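Local structure of DNA primase (Aquifex aeolicus, 2AU3) at residues D114-S119 against D183-R188; R124-Y129 against R206-D211. The protein synthesises the short RNA primers that DNA polymerase extends during DNA replication, using single-stranded DNA as template. All blocks are in the same frame, centred on the assembly; numbering follows the deposited sequence.

Contact 1: residues D114-S119 against D183-R188; sequences DFYRES and DLFLRR
Tyr116 spans the distance from helix 101-122 to Asp183 and Phe185 with its side chain alone, since the closest pair of CA atoms, those of Tyr116 and Arg188, is 9.8 Å apart. The bridge is a hydrogen bond from Tyr116 OH to Asp183 OD2, 2.6 Å long, accepted on the syn side of the carboxylate and 20° out of its plane. Phenol and carboxylate meet from opposite directions with their planes nearly coplanar, and Asp183 OD2 lies at the edge of the tyrosine ring, 3.4 Å from Tyr116 CE1. Both residues are buried. With CG anti to the backbone N (chi1 -174°), Asp183 directs its carboxylate toward the helix while OD1 accepts from the backbone two residues on, Phe185 N to Asp183 OD1 at 2.9 Å. That second bond arrives from above the carboxylate plane and defines an Asx turn. It is superimposed on a type I beta turn, Asp183 to Leu186, closed by Leu186 N to Asp183 O at 3.1 Å; a type II turn, Phe185 to Arg188, follows, and together they carry the chain from strand 182-183 into strand 188-194 of the primase catalytic core. The two bonds hold the carboxylate at both oxygens, probably fixing its rotation. Replacing Asp183 by alanine would remove both oxygens, and is likely to leave the Tyr116 hydroxyl and the Phe185 amide without these acceptors and the turn less firmly fixed. Phe185 adds plain van der Waals packing: its CB is 4.0 Å from Tyr116 OH, and the hydroxyl approaches the phenyl ring obliquely. Beyond the pair, Phe203 packs edge-to-face with the Tyr116 ring, Leu154 of helix 151-161 touches both Tyr116 and Asp183, and Val190 of strand 188-194 meets both Tyr116 and Phe185.

Contact 2: residues R124-Y129 against R206-D211; sequences REASEY and RRIVED
Tyr129 receives a methyl group of Ile208 over the middle of its ring: CG2 of Ile208 stands 3.6 Å from the ring centroid and 14° off the normal, which meets the geometry of a CH-pi contact. The other branch of Ile208 turns to the helix, where Ile208 CD1 lies 4.3 Å from Ala126 CB. At the far end of the ring, Tyr129 OH sits over the centre of the Arg206 guanidinium face, 3.9 Å from Arg206 CZ, with the two planes 60° apart; this is packing, as the hydroxyl meets the face of the group. Tyr129 reaches both partners because its CG is anti to the backbone N (chi1 171°), while Arg206 bends at chi2 and chi3. Further out, Asn123 OD1 accepts from Ala126 N at the start of the helix, and Arg207 NH1 bonds to Val209 O at 3.0 Å, linking the residues on either side of Ile208. The contact joins helix to sheet in the N-terminal part of the primase catalytic core, the Arg206 side chain being about 11 Å from that of Asp295, a predicted magnesium ligand. Helix 124-132 thus lies against Arg206 of strand 200-207 and the loop that follows, with Tyr147 of strand 146-147 touching Ala126 and Ile208, and Leu120 of helix 101-122 touching Ala126.

Centres of the two contacts lie 12 Å apart, on the same side of the chain's centre and within the N-terminal domain of the primase catalytic core. Their segments alternate along the chain: the consecutive helices 101-122 and 124-132 come first, then 183-188 and 206-211. The later pair flanks the antiparallel hairpin of strands 188-194 and 200-207, so contact 1 ties the first helix to the hairpin's entry and contact 2 ties the second helix to its exit. The contacts also touch directly, Arg187 O lying 3.4 Å from Ile208 CG1. Successive helices are thereby joined to one four-stranded sheet, through the turns leading into strand 188-194 and the loop after strand 200-207.

Contact 1: residues D114-S119 against D183-R188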
loop_
_atom_site.group_PDB
_atom_site.type_symbol
_atom_site.label_atom_id
_atom_site.label_comp_id
_atom_site.label_asym_id
_atom_site.label_seq_id
_atom_site.Cartn_x
_atom_site.Cartn_y
_atom_site.Cartn_z
ATOM N N ASP A 114 -2.089 14.796 4.904
ATOM C CA ASP A 114 -3.350 15.559 5.006
ATOM C C ASP A 114 -3.340 16.781 4.114
ATOM O O ASP A 114 -4.378 17.166 3.551
ATOM C CB ASP A 114 -3.589 16.019 6.452
ATOM C CG ASP A 114 -3.720 14.844 7.435
ATOM O OD1 ASP A 114 -4.182 13.738 7.038
ATOM O OD2 ASP A 114 -3.358 14.941 8.627
ATOM N N PHE A 115 -2.172 17.406 4.005
ATOM C CA PHE A 115 -1.983 18.584 3.163
ATOM C C PHE A 115 -2.213 18.243 1.678
ATOM O O PHE A 115 -2.960 18.928 0.960
ATOM C CB PHE A 115 -0.564 19.152 3.376
ATOM C CG PHE A 115 -0.139 20.116 2.314
ATOM C CD1 PHE A 115 -0.728 21.374 2.225
ATOM C CD2 PHE A 115 0.821 19.756 1.378
ATOM C CE1 PHE A 115 -0.360 22.274 1.217
ATOM C CE2 PHE A 115 1.204 20.644 0.373
ATOM C CZ PHE A 115 0.610 21.916 0.304
ATOM N N TYR A 116 -1.568 17.172 1.236
ATOM C CA TYR A 116 -1.725 16.677 -0.130
ATOM C C TYR A 116 -3.161 16.239 -0.453
ATOM O O TYR A 116 -3.656 16.490 -1.563
ATOM C CB TYR A 116 -0.809 15.501 -0.348
ATOM C CG TYR A 116 0.657 15.817 -0.445
ATOM C CD1 TYR A 116 1.114 17.021 -0.991
ATOM C CD2 TYR A 116 1.603 14.881 -0.040
ATOM C CE1 TYR A 116 2.506 17.291 -1.084
ATOM C CE2 TYR A 116 2.983 15.132 -0.170
ATOM C CZ TYR A 116 3.412 16.320 -0.698
ATOM O OH TYR A 116 4.759 16.542 -0.825
ATOM N N ARG A 117 -3.794 15.545 0.489
ATOM C CA ARG A 117 -5.198 15.146 0.341
ATOM C C ARG A 117 -6.086 16.369 0.138
ATOM O O ARG A 117 -6.887 16.404 -0.781
ATOM C CB ARG A 117 -5.689 14.349 1.560
ATOM C CG ARG A 117 -7.166 14.049 1.506
ATOM C CD ARG A 117 -7.793 13.611 2.846
ATOM N NE ARG A 117 -7.115 12.443 3.396
ATOM C CZ ARG A 117 -6.397 12.474 4.506
ATOM N NH1 ARG A 117 -6.299 13.615 5.178
ATOM N NH2 ARG A 117 -5.789 11.371 4.955
ATOM N N GLU A 118 -5.928 17.377 0.994
ATOM C CA GLU A 118 -6.696 18.610 0.857
ATOM C C GLU A 118 -6.412 19.260 -0.486
ATOM O O GLU A 118 -7.304 19.844 -1.103
ATOM C CB GLU A 118 -6.308 19.608 1.957
ATOM C CG GLU A 118 -7.493 20.226 2.685
ATOM C CD GLU A 118 -7.716 21.685 2.321
ATOM O OE1 GLU A 118 -8.441 21.926 1.324
ATOM O OE2 GLU A 118 -7.175 22.594 3.027
ATOM N N SER A 119 -5.154 19.200 -0.902
ATOM C CA SER A 119 -4.722 19.845 -2.119
ATOM C C SER A 119 -5.339 19.159 -3.344
ATOM O O SER A 119 -5.735 19.818 -4.291
ATOM C CB SER A 119 -3.207 19.856 -2.180
ATOM O OG SER A 119 -2.665 20.623 -1.095
ATOM N N ASP A 183 9.529 20.924 -2.754
ATOM C CA ASP A 183 8.900 19.645 -2.527
ATOM C C ASP A 183 9.380 18.695 -3.603
ATOM O O ASP A 183 9.249 18.978 -4.783
ATOM C CB ASP A 183 7.389 19.820 -2.662
ATOM C CG ASP A 183 6.605 18.567 -2.309
ATOM O OD1 ASP A 183 7.210 17.492 -2.051
ATOM O OD2 ASP A 183 5.364 18.574 -2.280
ATOM N N LEU A 184 9.917 17.559 -3.190
ATOM C CA LEU A 184 10.320 16.522 -4.131
ATOM C C LEU A 184 9.164 16.105 -5.073
ATOM O O LEU A 184 9.379 15.814 -6.255
ATOM C CB LEU A 184 10.840 15.304 -3.361
ATOM C CG LEU A 184 11.252 14.052 -4.145
ATOM C CD1 LEU A 184 12.480 14.346 -5.024
ATOM C CD2 LEU A 184 11.514 12.858 -3.208
ATOM N N PHE A 185 7.947 16.129 -4.550
ATOM C CA PHE A 185 6.769 15.659 -5.271
ATOM C C PHE A 185 5.990 16.765 -5.986
ATOM O O PHE A 185 4.903 16.509 -6.529
ATOM C CB PHE A 185 5.863 14.916 -4.299
ATOM C CG PHE A 185 6.508 13.718 -3.721
ATOM C CD1 PHE A 185 6.593 12.548 -4.465
ATOM C CD2 PHE A 185 7.108 13.765 -2.473
ATOM C CE1 PHE A 185 7.230 11.434 -3.955
ATOM C CE2 PHE A 185 7.750 12.636 -1.946
ATOM C CZ PHE A 185 7.805 11.481 -2.683
ATOM N N LEU A 186 6.548 17.977 -6.008
ATOM C CA LEU A 186 5.876 19.142 -6.605
ATOM C C LEU A 186 5.161 18.817 -7.919
ATOM O O LEU A 186 5.752 18.223 -8.809
ATOM C CB LEU A 186 6.863 20.303 -6.816
ATOM C CG LEU A 186 6.268 21.639 -7.254
ATOM C CD1 LEU A 186 5.283 22.163 -6.199
ATOM C CD2 LEU A 186 7.394 22.654 -7.462
ATOM N N ARG A 187 3.871 19.158 -7.989
ATOM C CA ARG A 187 3.089 19.035 -9.216
ATOM C C ARG A 187 2.655 17.607 -9.532
ATOM O O ARG A 187 2.104 17.360 -10.575
ATOM C CB ARG A 187 3.866 19.653 -10.401
ATOM C CG ARG A 187 3.009 20.298 -11.478
ATOM C CD ARG A 187 2.174 21.504 -11.023
ATOM N NE ARG A 187 3.002 22.609 -10.541
ATOM C CZ ARG A 187 2.724 23.338 -9.472
ATOM N NH1 ARG A 187 1.634 23.091 -8.757
ATOM N NH2 ARG A 187 3.541 24.310 -9.104
ATOM N N ARG A 188 2.898 16.665 -8.626
ATOM C CA ARG A 188 2.545 15.269 -8.868
ATOM C C ARG A 188 1.306 14.867 -8.097
ATOM O O ARG A 188 1.015 15.428 -7.042
ATOM C CB ARG A 188 3.684 14.326 -8.466
ATOM C CG ARG A 188 4.959 14.518 -9.259
ATOM C CD ARG A 188 6.104 13.592 -8.854
ATOM N NE ARG A 188 7.230 13.884 -9.743
ATOM C CZ ARG A 188 7.611 13.126 -10.750
ATOM N NH1 ARG A 188 7.020 11.947 -10.966
ATOM N NH2 ARG A 188 8.597 13.540 -11.535
#

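Contact 2: residues R124-Y129 against R206-D211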
loop_
_atom_site.group_PDB
_atom_site.type_symbol
_atom_site.label_atom_id
_atom_site.label_comp_id
_atom_site.label_asym_id
_atom_site.label_seq_id
_atom_site.Cartn_x
_atom_site.Cartn_y
_atom_site.Cartn_z
ATOM N N ARG A 124 -8.882 21.015 -9.476
ATOM C CA ARG A 124 -9.826 20.366 -10.378
ATOM C C ARG A 124 -9.151 19.453 -11.403
ATOM O O ARG A 124 -9.673 18.394 -11.734
ATOM C CB ARG A 124 -10.688 21.408 -11.077
ATOM C CG ARG A 124 -11.970 20.849 -11.683
ATOM C CD ARG A 124 -12.876 21.921 -12.261
ATOM N NE ARG A 124 -13.783 21.401 -13.284
ATOM C CZ ARG A 124 -14.541 22.169 -14.060
ATOM N NH1 ARG A 124 -14.491 23.495 -13.929
ATOM N NH2 ARG A 124 -15.351 21.616 -14.959
ATOM N N GLU A 125 -7.993 19.869 -11.905
ATOM C CA GLU A 125 -7.280 19.094 -12.910
ATOM C C GLU A 125 -6.748 17.788 -12.338
ATOM O O GLU A 125 -6.946 16.729 -12.927
ATOM C CB GLU A 125 -6.150 19.905 -13.559
ATOM C CG GLU A 125 -6.564 21.291 -14.072
ATOM C CD GLU A 125 -6.584 22.353 -12.975
ATOM O OE1 GLU A 125 -5.491 22.779 -12.525
ATOM O OE2 GLU A 125 -7.694 22.764 -12.556
ATOM N N ALA A 126 -6.077 17.865 -11.187
ATOM C CA ALA A 126 -5.587 16.670 -10.531
ATOM C C ALA A 126 -6.722 15.687 -10.230
ATOM O O ALA A 126 -6.579 14.502 -10.473
ATOM C CB ALA A 126 -4.825 17.022 -9.246
ATOM N N SER A 127 -7.835 16.192 -9.694
ATOM C CA SER A 127 -8.946 15.340 -9.271
ATOM C C SER A 127 -9.540 14.655 -10.492
ATOM O O SER A 127 -9.681 13.421 -10.519
ATOM C CB SER A 127 -10.040 16.149 -8.559
ATOM O OG SER A 127 -9.612 16.582 -7.289
ATOM N N GLU A 128 -9.850 15.454 -11.515
ATOM C CA GLU A 128 -10.385 14.900 -12.764
ATOM C C GLU A 128 -9.399 13.944 -13.398
ATOM O O GLU A 128 -9.803 12.903 -13.942
ATOM C CB GLU A 128 -10.797 15.996 -13.759
ATOM C CG GLU A 128 -11.893 16.917 -13.244
ATOM C CD GLU A 128 -12.517 17.797 -14.333
ATOM O OE1 GLU A 128 -12.024 17.798 -15.493
ATOM O OE2 GLU A 128 -13.521 18.476 -14.029
ATOM N N TYR A 129 -8.107 14.252 -13.312
ATOM C CA TYR A 129 -7.121 13.332 -13.867
ATOM C C TYR A 129 -7.294 11.972 -13.237
ATOM O O TYR A 129 -7.563 11.005 -13.935
ATOM C CB TYR A 129 -5.677 13.820 -13.682
ATOM C CG TYR A 129 -4.639 12.774 -14.068
ATOM C CD1 TYR A 129 -4.209 12.633 -15.397
ATOM C CD2 TYR A 129 -4.099 11.918 -13.112
ATOM C CE1 TYR A 129 -3.268 11.665 -15.755
ATOM C CE2 TYR A 129 -3.153 10.955 -13.454
ATOM C CZ TYR A 129 -2.740 10.837 -14.782
ATOM O OH TYR A 129 -1.811 9.862 -15.112
ATOM N N ARG A 206 3.226 10.582 -9.103
ATOM C CA ARG A 206 3.044 10.341 -10.544
ATOM C C ARG A 206 2.958 11.703 -11.195
ATOM O O ARG A 206 2.066 12.460 -10.895
ATOM C CB ARG A 206 1.714 9.595 -10.764
ATOM C CG ARG A 206 1.181 9.585 -12.216
ATOM C CD ARG A 206 2.229 9.216 -13.255
ATOM N NE ARG A 206 1.816 8.077 -14.074
ATOM C CZ ARG A 206 1.699 8.102 -15.395
ATOM N NH1 ARG A 206 1.968 9.218 -16.072
ATOM N NH2 ARG A 206 1.313 7.006 -16.046
ATOM N N ARG A 207 3.867 12.048 -12.086
ATOM C CA ARG A 207 3.738 13.388 -12.644
ATOM C C ARG A 207 2.584 13.480 -13.669
ATOM O O ARG A 207 2.250 12.495 -14.344
ATOM C CB ARG A 207 5.079 13.937 -13.132
ATOM C CG ARG A 207 5.370 13.760 -14.563
ATOM C CD ARG A 207 6.680 14.404 -14.969
ATOM N NE ARG A 207 7.436 13.508 -15.829
ATOM C CZ ARG A 207 7.032 13.134 -17.038
ATOM N NH1 ARG A 207 5.898 13.613 -17.526
ATOM N NH2 ARG A 207 7.767 12.308 -17.769
ATOM N N ILE A 208 1.903 14.620 -13.672
ATOM C CA ILE A 208 0.757 14.833 -14.549
ATOM C C ILE A 208 1.036 15.958 -15.548
ATOM O O ILE A 208 0.225 16.218 -16.439
ATOM C CB ILE A 208 -0.533 15.120 -13.733
ATOM C CG1 ILE A 208 -0.319 16.284 -12.742
ATOM C CG2 ILE A 208 -1.006 13.838 -13.031
ATOM C CD1 ILE A 208 -1.599 16.819 -12.090
ATOM N N VAL A 209 2.175 16.633 -15.381
ATOM C CA VAL A 209 2.629 17.604 -16.378
ATOM C C VAL A 209 3.751 17.019 -17.241
ATOM O O VAL A 209 4.411 16.068 -16.836
ATOM C CB VAL A 209 3.060 18.948 -15.734
ATOM C CG1 VAL A 209 1.911 19.533 -14.898
ATOM C CG2 VAL A 209 4.305 18.779 -14.873
ATOM N N GLU A 210 3.942 17.591 -18.430
ATOM C CA GLU A 210 5.056 17.242 -19.324
ATOM C C GLU A 210 6.376 17.844 -18.843
ATOM O O GLU A 210 6.491 19.062 -18.687
ATOM C CB GLU A 210 4.758 17.714 -20.752
ATOM C CG GLU A 210 4.345 16.591 -21.679
ATOM C CD GLU A 210 3.541 17.077 -22.874
ATOM O OE1 GLU A 210 4.161 17.585 -23.842
ATOM O OE2 GLU A 210 2.295 16.932 -22.850
ATOM N N ASP A 211 7.367 16.980 -18.630
ATOM C CA ASP A 211 8.598 17.325 -17.910
ATOM C C ASP A 211 9.688 16.323 -18.311
ATOM O O ASP A 211 9.384 15.244 -18.823
ATOM C CB ASP A 211 8.350 17.234 -16.391
ATOM C CG ASP A 211 9.129 18.261 -15.602
ATOM O OD1 ASP A 211 10.353 18.077 -15.428
ATOM O OD2 ASP A 211 8.610 19.289 -15.104
#